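Local coordinates for DegV family protein (Eubacterium eligens, PDB 3FDJ) that is of unknown function but, as a member of the DegV family, probably binds a fatty acid or similar lipid, at residues 3-15 / 19-31. Sequence-based numbering, arbitrary orientation.
Sequences AMRLVADSACDIK and GMVFKAVPLTIST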
ATOM      1  N   ALA A   3       7.302  18.809 -16.859  1.00 20.88           N
ATOM      2  CA  ALA A   3       6.989  17.337 -16.894  1.00 20.54           C
ATOM      3  C   ALA A   3       7.198  16.706 -15.511  1.00 19.37           C
ATOM      4  O   ALA A   3       8.344  16.421 -15.116  1.00 20.19           O
ATOM      5  CB  ALA A   3       7.882  16.672 -17.919  1.00 20.72           C
HETATM    6  N   MSE A   4       6.123  16.475 -14.760  1.00 17.21           N
HETATM    7  CA  MSE A   4       6.297  16.126 -13.340  1.00 15.32           C
HETATM    8  C   MSE A   4       6.619  14.651 -13.151  1.00 13.94           C
HETATM    9  O   MSE A   4       6.363  13.830 -14.022  1.00 16.29           O
HETATM   10  CB  MSE A   4       5.071  16.503 -12.537  1.00 14.80           C
HETATM   11  CG  MSE A   4       4.663  17.929 -12.769  1.00 15.36           C
HETATM   12 SE   MSE A   4       3.380  18.525 -11.427  0.80 17.16          SE
HETATM   13  CE  MSE A   4       2.572  19.900 -12.493  1.00 18.19           C
ATOM     14  N   ARG A   5       7.225  14.329 -12.028  1.00 10.95           N
ATOM     15  CA  ARG A   5       7.651  12.981 -11.735  1.00  9.46           C
ATOM     16  C   ARG A   5       6.948  12.493 -10.478  1.00  8.99           C
ATOM     17  O   ARG A   5       6.924  13.198  -9.456  1.00  8.71           O
ATOM     18  CB  ARG A   5       9.148  12.950 -11.487  1.00  9.96           C
ATOM     19  CG  ARG A   5       9.693  11.615 -11.018  1.00 11.05           C
ATOM     20  CD  ARG A   5      11.215  11.654 -10.917  1.00 15.67           C
ATOM     21  NE  ARG A   5      11.725  11.555 -12.247  1.00 19.59           N
ATOM     22  CZ  ARG A   5      12.242  10.462 -12.807  1.00 22.00           C
ATOM     23  NH1 ARG A   5      12.446   9.334 -12.129  1.00 23.73           N
ATOM     24  NH2 ARG A   5      12.605  10.532 -14.060  1.00 23.76           N
ATOM     25  N   LEU A   6       6.417  11.282 -10.550  1.00  7.62           N
ATOM     26  CA  LEU A   6       5.850  10.592  -9.403  1.00  8.37           C
ATOM     27  C   LEU A   6       6.811   9.491  -8.895  1.00  8.22           C
ATOM     28  O   LEU A   6       7.369   8.728  -9.678  1.00  8.65           O
ATOM     29  CB  LEU A   6       4.468  10.012  -9.767  1.00  8.16           C
ATOM     30  CG  LEU A   6       3.427  11.011 -10.278  1.00 10.24           C
ATOM     31  CD1 LEU A   6       2.055  10.298 -10.535  1.00 11.25           C
ATOM     32  CD2 LEU A   6       3.270  12.215  -9.360  1.00  8.85           C
ATOM     33  N   VAL A   7       7.008   9.433  -7.582  1.00  8.66           N
ATOM     34  CA  VAL A   7       7.880   8.444  -6.956  1.00  8.59           C
ATOM     35  C   VAL A   7       7.113   7.814  -5.801  1.00  9.28           C
ATOM     36  O   VAL A   7       6.339   8.510  -5.109  1.00  9.23           O
ATOM     37  CB  VAL A   7       9.191   9.101  -6.446  1.00  9.39           C
ATOM     38  CG1 VAL A   7      10.131   8.079  -5.805  1.00  9.55           C
ATOM     39  CG2 VAL A   7       9.949   9.813  -7.605  1.00  7.98           C
ATOM     40  N   ALA A   8       7.294   6.512  -5.590  1.00  7.99           N
ATOM     41  CA  ALA A   8       6.680   5.866  -4.431  1.00  8.71           C
ATOM     42  C   ALA A   8       7.552   4.755  -3.935  1.00  9.60           C
ATOM     43  O   ALA A   8       8.294   4.157  -4.699  1.00  9.83           O
ATOM     44  CB  ALA A   8       5.293   5.319  -4.790  1.00  7.72           C
ATOM     45  N   ASP A   9       7.474   4.450  -2.642  1.00 10.02           N
ATOM     46  CA  ASP A   9       8.077   3.218  -2.209  1.00 11.34           C
ATOM     47  C   ASP A   9       7.306   1.991  -2.724  1.00 10.80           C
ATOM     48  O   ASP A   9       6.129   2.066  -3.112  1.00 10.06           O
ATOM     49  CB  ASP A   9       8.297   3.182  -0.717  1.00 12.10           C
ATOM     50  CG  ASP A   9       7.031   3.101   0.039  1.00 15.69           C
ATOM     51  OD1 ASP A   9       6.332   2.050  -0.098  1.00 21.77           O
ATOM     52  OD2 ASP A   9       6.751   4.059   0.806  1.00 20.58           O
ATOM     53  N   SER A  10       7.997   0.857  -2.705  1.00  9.56           N
ATOM     54  CA  SER A  10       7.499  -0.380  -3.308  1.00  9.95           C
ATOM     55  C   SER A  10       6.282  -0.984  -2.586  1.00 10.63           C
ATOM     56  O   SER A  10       5.671  -1.913  -3.102  1.00 11.05           O
ATOM     57  CB  SER A  10       8.639  -1.408  -3.387  1.00  9.50           C
ATOM     58  OG  SER A  10       9.012  -1.872  -2.094  1.00 10.01           O
ATOM     59  N   ALA A  11       5.909  -0.440  -1.427  1.00 11.14           N
ATOM     60  CA  ALA A  11       4.636  -0.816  -0.788  1.00 11.37           C
ATOM     61  C   ALA A  11       3.424  -0.439  -1.647  1.00 11.45           C
ATOM     62  O   ALA A  11       2.320  -0.892  -1.348  1.00 12.11           O
ATOM     63  CB  ALA A  11       4.508  -0.218   0.587  1.00 10.86           C
ATOM     64  N   CYS A  12       3.618   0.368  -2.692  1.00 10.93           N
ATOM     65  CA  CYS A  12       2.528   0.696  -3.618  1.00 11.62           C
ATOM     66  C   CYS A  12       2.175  -0.453  -4.572  1.00 12.22           C
ATOM     67  O   CYS A  12       1.167  -0.388  -5.272  1.00 12.26           O
ATOM     68  CB  CYS A  12       2.853   1.956  -4.410  1.00 11.70           C
ATOM     69  SG  CYS A  12       4.088   1.727  -5.659  1.00 14.05           S
ATOM     70  N   ASP A  13       3.015  -1.491  -4.595  1.00 12.97           N
ATOM     71  CA  ASP A  13       2.803  -2.739  -5.374  1.00 13.75           C
ATOM     72  C   ASP A  13       2.984  -2.599  -6.900  1.00 14.25           C
ATOM     73  O   ASP A  13       2.899  -3.609  -7.610  1.00 15.79           O
ATOM     74  CB  ASP A  13       1.416  -3.385  -5.113  1.00 13.46           C
ATOM     75  CG  ASP A  13       1.115  -3.627  -3.621  1.00 14.64           C
ATOM     76  OD1 ASP A  13       1.944  -4.278  -2.942  1.00 16.79           O
ATOM     77  OD2 ASP A  13       0.012  -3.207  -3.150  1.00 15.96           O
ATOM     78  N   ILE A  14       3.236  -1.392  -7.406  1.00 14.81           N
ATOM     79  CA  ILE A  14       3.303  -1.167  -8.858  1.00 15.03           C
ATOM     80  C   ILE A  14       4.670  -0.645  -9.251  1.00 15.45           C
ATOM     81  O   ILE A  14       5.412  -0.108  -8.410  1.00 13.68           O
ATOM     82  CB  ILE A  14       2.178  -0.241  -9.381  1.00 14.74           C
ATOM     83  CG1 ILE A  14       2.226   1.147  -8.741  1.00 16.36           C
ATOM     84  CG2 ILE A  14       0.828  -0.886  -9.089  1.00 16.76           C
ATOM     85  CD1 ILE A  14       1.404   2.211  -9.463  1.00 16.61           C
ATOM     86  N   LYS A  15       4.988  -0.853 -10.522  1.00 15.55           N
ATOM     87  CA  LYS A  15       6.272  -0.454 -11.099  1.00 17.12           C
ATOM     88  C   LYS A  15       6.135   0.570 -12.225  1.00 16.49           C
ATOM     89  O   LYS A  15       7.135   1.170 -12.618  1.00 15.67           O
ATOM     90  CB  LYS A  15       7.017  -1.684 -11.622  1.00 18.33           C
ATOM     91  CG  LYS A  15       7.942  -2.354 -10.613  1.00 22.58           C
ATOM     92  CD  LYS A  15       7.240  -3.375  -9.748  1.00 28.57           C
ATOM     93  CE  LYS A  15       8.242  -4.095  -8.828  1.00 29.71           C
ATOM     94  NZ  LYS A  15       7.554  -4.734  -7.665  1.00 31.00           N
ATOM     95  N   GLY A  19       1.466   6.312 -18.996  1.00 20.02           N
ATOM     96  CA  GLY A  19       1.269   7.725 -19.334  1.00 19.55           C
ATOM     97  C   GLY A  19       1.983   8.726 -18.437  1.00 18.64           C
ATOM     98  O   GLY A  19       1.981   9.918 -18.725  1.00 20.09           O
HETATM   99  N   MSE A  20       2.587   8.242 -17.354  0.50 17.47           N
HETATM  100  CA  MSE A  20       3.265   9.096 -16.379  0.50 16.10           C
HETATM  101  C   MSE A  20       4.735   8.734 -16.272  0.50 15.25           C
HETATM  102  O   MSE A  20       5.149   7.640 -16.661  0.50 14.56           O
HETATM  103  CB  MSE A  20       2.654   8.896 -15.001  0.50 16.24           C
HETATM  104  CG  MSE A  20       1.329   9.557 -14.801  0.50 15.89           C
HETATM  105 SE   MSE A  20       1.471  11.473 -14.475  0.40 14.56          SE
HETATM  106  CE  MSE A  20       3.230  11.554 -13.642  0.50 15.99           C
ATOM    107  N   VAL A  21       5.515   9.662 -15.734  1.00 13.61           N
ATOM    108  CA  VAL A  21       6.867   9.369 -15.320  1.00 12.96           C
ATOM    109  C   VAL A  21       6.749   8.896 -13.874  1.00 11.52           C
ATOM    110  O   VAL A  21       6.317   9.656 -13.010  1.00 12.08           O
ATOM    111  CB  VAL A  21       7.761  10.585 -15.378  1.00 12.92           C
ATOM    112  CG1 VAL A  21       9.167  10.233 -14.864  1.00 12.76           C
ATOM    113  CG2 VAL A  21       7.821  11.149 -16.803  1.00 13.41           C
ATOM    114  N   PHE A  22       7.150   7.658 -13.618  1.00 10.66           N
ATOM    115  CA  PHE A  22       6.962   7.039 -12.311  1.00 10.39           C
ATOM    116  C   PHE A  22       8.114   6.106 -11.991  1.00 10.86           C
ATOM    117  O   PHE A  22       8.549   5.330 -12.840  1.00 10.60           O
ATOM    118  CB  PHE A  22       5.668   6.247 -12.276  1.00 10.12           C
ATOM    119  CG  PHE A  22       5.506   5.438 -11.009  1.00 10.68           C
ATOM    120  CD1 PHE A  22       5.120   6.066  -9.833  1.00 11.83           C
ATOM    121  CD2 PHE A  22       5.815   4.090 -10.988  1.00 12.77           C
ATOM    122  CE1 PHE A  22       5.024   5.347  -8.631  1.00 12.41           C
ATOM    123  CE2 PHE A  22       5.730   3.362  -9.800  1.00 13.32           C
ATOM    124  CZ  PHE A  22       5.313   3.978  -8.641  1.00 11.95           C
ATOM    125  N   LYS A  23       8.570   6.156 -10.750  1.00 10.43           N
ATOM    126  CA  LYS A  23       9.584   5.248 -10.260  1.00 11.04           C
ATOM    127  C   LYS A  23       9.258   4.715  -8.873  1.00 11.13           C
ATOM    128  O   LYS A  23       9.007   5.506  -7.942  1.00  9.71           O
ATOM    129  CB  LYS A  23      10.912   5.995 -10.196  1.00 13.01           C
ATOM    130  CG  LYS A  23      12.060   5.103  -9.949  1.00 17.60           C
ATOM    131  CD  LYS A  23      12.391   4.293 -11.184  1.00 24.12           C
ATOM    132  CE  LYS A  23      13.345   3.172 -10.872  1.00 27.73           C
ATOM    133  NZ  LYS A  23      14.708   3.723 -10.639  1.00 30.97           N
ATOM    134  N   ALA A  24       9.291   3.389  -8.734  1.00  9.87           N
ATOM    135  CA  ALA A  24       9.149   2.735  -7.428  1.00 10.22           C
ATOM    136  C   ALA A  24      10.520   2.547  -6.777  1.00 10.49           C
ATOM    137  O   ALA A  24      11.501   2.240  -7.457  1.00 11.41           O
ATOM    138  CB  ALA A  24       8.419   1.379  -7.565  1.00 10.78           C
ATOM    139  N   VAL A  25      10.581   2.747  -5.468  1.00  9.76           N
ATOM    140  CA  VAL A  25      11.801   2.628  -4.703  1.00 10.09           C
ATOM    141  C   VAL A  25      11.687   1.439  -3.733  1.00  9.59           C
ATOM    142  O   VAL A  25      10.855   1.438  -2.827  1.00  9.81           O
ATOM    143  CB  VAL A  25      12.097   3.918  -3.940  1.00 10.14           C
ATOM    144  CG1 VAL A  25      13.475   3.819  -3.285  1.00 10.39           C
ATOM    145  CG2 VAL A  25      12.040   5.134  -4.914  1.00 11.74           C
ATOM    146  N   PRO A  26      12.506   0.411  -3.941  1.00 10.84           N
ATOM    147  CA  PRO A  26      12.344  -0.846  -3.218  1.00 10.14           C
ATOM    148  C   PRO A  26      12.666  -0.797  -1.745  1.00 10.91           C
ATOM    149  O   PRO A  26      13.695  -0.253  -1.352  1.00 11.20           O
ATOM    150  CB  PRO A  26      13.343  -1.786  -3.890  1.00 10.59           C
ATOM    151  CG  PRO A  26      13.984  -1.073  -4.927  1.00 12.05           C
ATOM    152  CD  PRO A  26      13.567   0.331  -4.963  1.00 10.37           C
ATOM    153  N   LEU A  27      11.785  -1.395  -0.945  1.00 10.45           N
ATOM    154  CA  LEU A  27      12.116  -1.816   0.407  1.00 11.08           C
ATOM    155  C   LEU A  27      12.778  -3.195   0.328  1.00 11.66           C
ATOM    156  O   LEU A  27      12.764  -3.842  -0.729  1.00 11.57           O
ATOM    157  CB  LEU A  27      10.855  -1.843   1.286  1.00 11.08           C
ATOM    158  CG  LEU A  27      10.487  -0.459   1.870  1.00 14.31           C
ATOM    159  CD1 LEU A  27       9.672   0.307   0.878  1.00 16.27           C
ATOM    160  CD2 LEU A  27       9.752  -0.540   3.230  1.00 14.79           C
ATOM    161  N   THR A  28      13.322  -3.653   1.455  0.50 11.62           N
ATOM    162  CA  THR A  28      14.047  -4.911   1.518  0.50 11.95           C
ATOM    163  C   THR A  28      13.518  -5.749   2.673  0.50 12.28           C
ATOM    164  O   THR A  28      13.308  -5.229   3.764  0.50 12.10           O
ATOM    165  CB  THR A  28      15.549  -4.675   1.695  0.50 12.39           C
ATOM    166  OG1 THR A  28      16.048  -3.908   0.586  0.50 12.31           O
ATOM    167  CG2 THR A  28      16.307  -6.012   1.791  0.50 11.13           C
ATOM    168  N   ILE A  29      13.290  -7.035   2.407  1.00 12.28           N
ATOM    169  CA  ILE A  29      12.874  -7.997   3.402  1.00 13.16           C
ATOM    170  C   ILE A  29      14.091  -8.872   3.614  1.00 13.99           C
ATOM    171  O   ILE A  29      14.727  -9.266   2.648  1.00 13.42           O
ATOM    172  CB  ILE A  29      11.735  -8.875   2.868  1.00 13.83           C
ATOM    173  CG1 ILE A  29      10.507  -8.029   2.510  1.00 15.10           C
ATOM    174  CG2 ILE A  29      11.372  -9.956   3.894  1.00 13.94           C
ATOM    175  CD1 ILE A  29      10.428  -7.660   1.033  1.00 18.11           C
ATOM    176  N   SER A  30      14.420  -9.195   4.854  0.50 14.75           N
ATOM    177  CA  SER A  30      15.587 -10.039   5.086  0.50 15.58           C
ATOM    178  C   SER A  30      15.413 -11.059   6.209  0.50 16.51           C
ATOM    179  O   SER A  30      14.639 -10.856   7.140  0.50 16.07           O
ATOM    180  CB  SER A  30      16.805  -9.172   5.368  0.50 15.58           C
ATOM    181  OG  SER A  30      16.629  -8.457   6.570  0.50 16.39           O
ATOM    182  N   THR A  31      16.145 -12.164   6.077  1.00 17.29           N
ATOM    183  CA  THR A  31      16.348 -13.135   7.160  1.00 19.50           C
ATOM    184  C   THR A  31      17.845 -13.014   7.538  1.00 20.85           C
ATOM    185  O   THR A  31      18.551 -12.153   7.010  1.00 21.39           O
ATOM    186  CB  THR A  31      16.060 -14.576   6.690  1.00 20.02           C
ATOM    187  OG1 THR A  31      16.965 -14.926   5.637  1.00 19.95           O
ATOM    188  CG2 THR A  31      14.608 -14.736   6.197  1.00 20.16           C
TER
HETATM  189  O   HOH W   1       9.517   1.789 -11.147  1.00 13.04           O
HETATM  190  O   HOH W   2       7.644   3.150 -14.752  1.00 23.61           O
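The ring of F22 fills a hollow lined by A8, C12, I14 and K15, at the end of strand 5-9 and in the turn after it. With CG anti to the backbone N (chi1 173°), the ring reaches to A8, whose small methyl leaves room for it and meets its edge at F22 CE1, 3.9 Å from A8 CB. C12 SG closes the same edge at F22 CZ, also 3.9 Å, an edge-on sulfur-aromatic contact, while the backbone carbonyl of K15 comes up in the ring plane, its O 3.6 Å from F22 CD2. I14, crossing the ring at about a right angle, brings CG1 towards F22 CZ. Were the ring cut back to the methyl of an alanine, the space between A8, C12 and I14 would probably be left unfilled, and the turn less firmly seated. Next along this face, in the conformer given, the bent selenomethionine chain of M20 brings CE against L6 CG and CD1.

Strands 5-9 and 21-25 run parallel in the N-terminal mixed sheet of a DegV-type fold, with strand 77-82 on the far side of 5-9. L6 and A8 each give an N-H and a carbonyl to this pairing, the donors of the second strand being K23 and V25. On the opposite face, V21 lays CG1 over one face of the R5 guanidinium, 3.5 Å from R5 NH2, and D75 holds R5 NE in a salt bridge. The branched V7 and V25 mesh farther on, V7 CG1 against V25 CG2, both touching W68 of helix 65-72.

Where strand 5-9 ends and strand 21-30 is interrupted, L27 CD1 settles on D9 CB, and the small S10 accepts the nearly straight bond from L27 N (3.0 Å, 177°) on its OG, which also bonds to D38. D9 OD1 takes the N-H of A11 in an Asx turn, starting the 3-10 segment that carries C12 to the F22 ring, while D9 OD2 accepts from I83 N, just after strand 77-82.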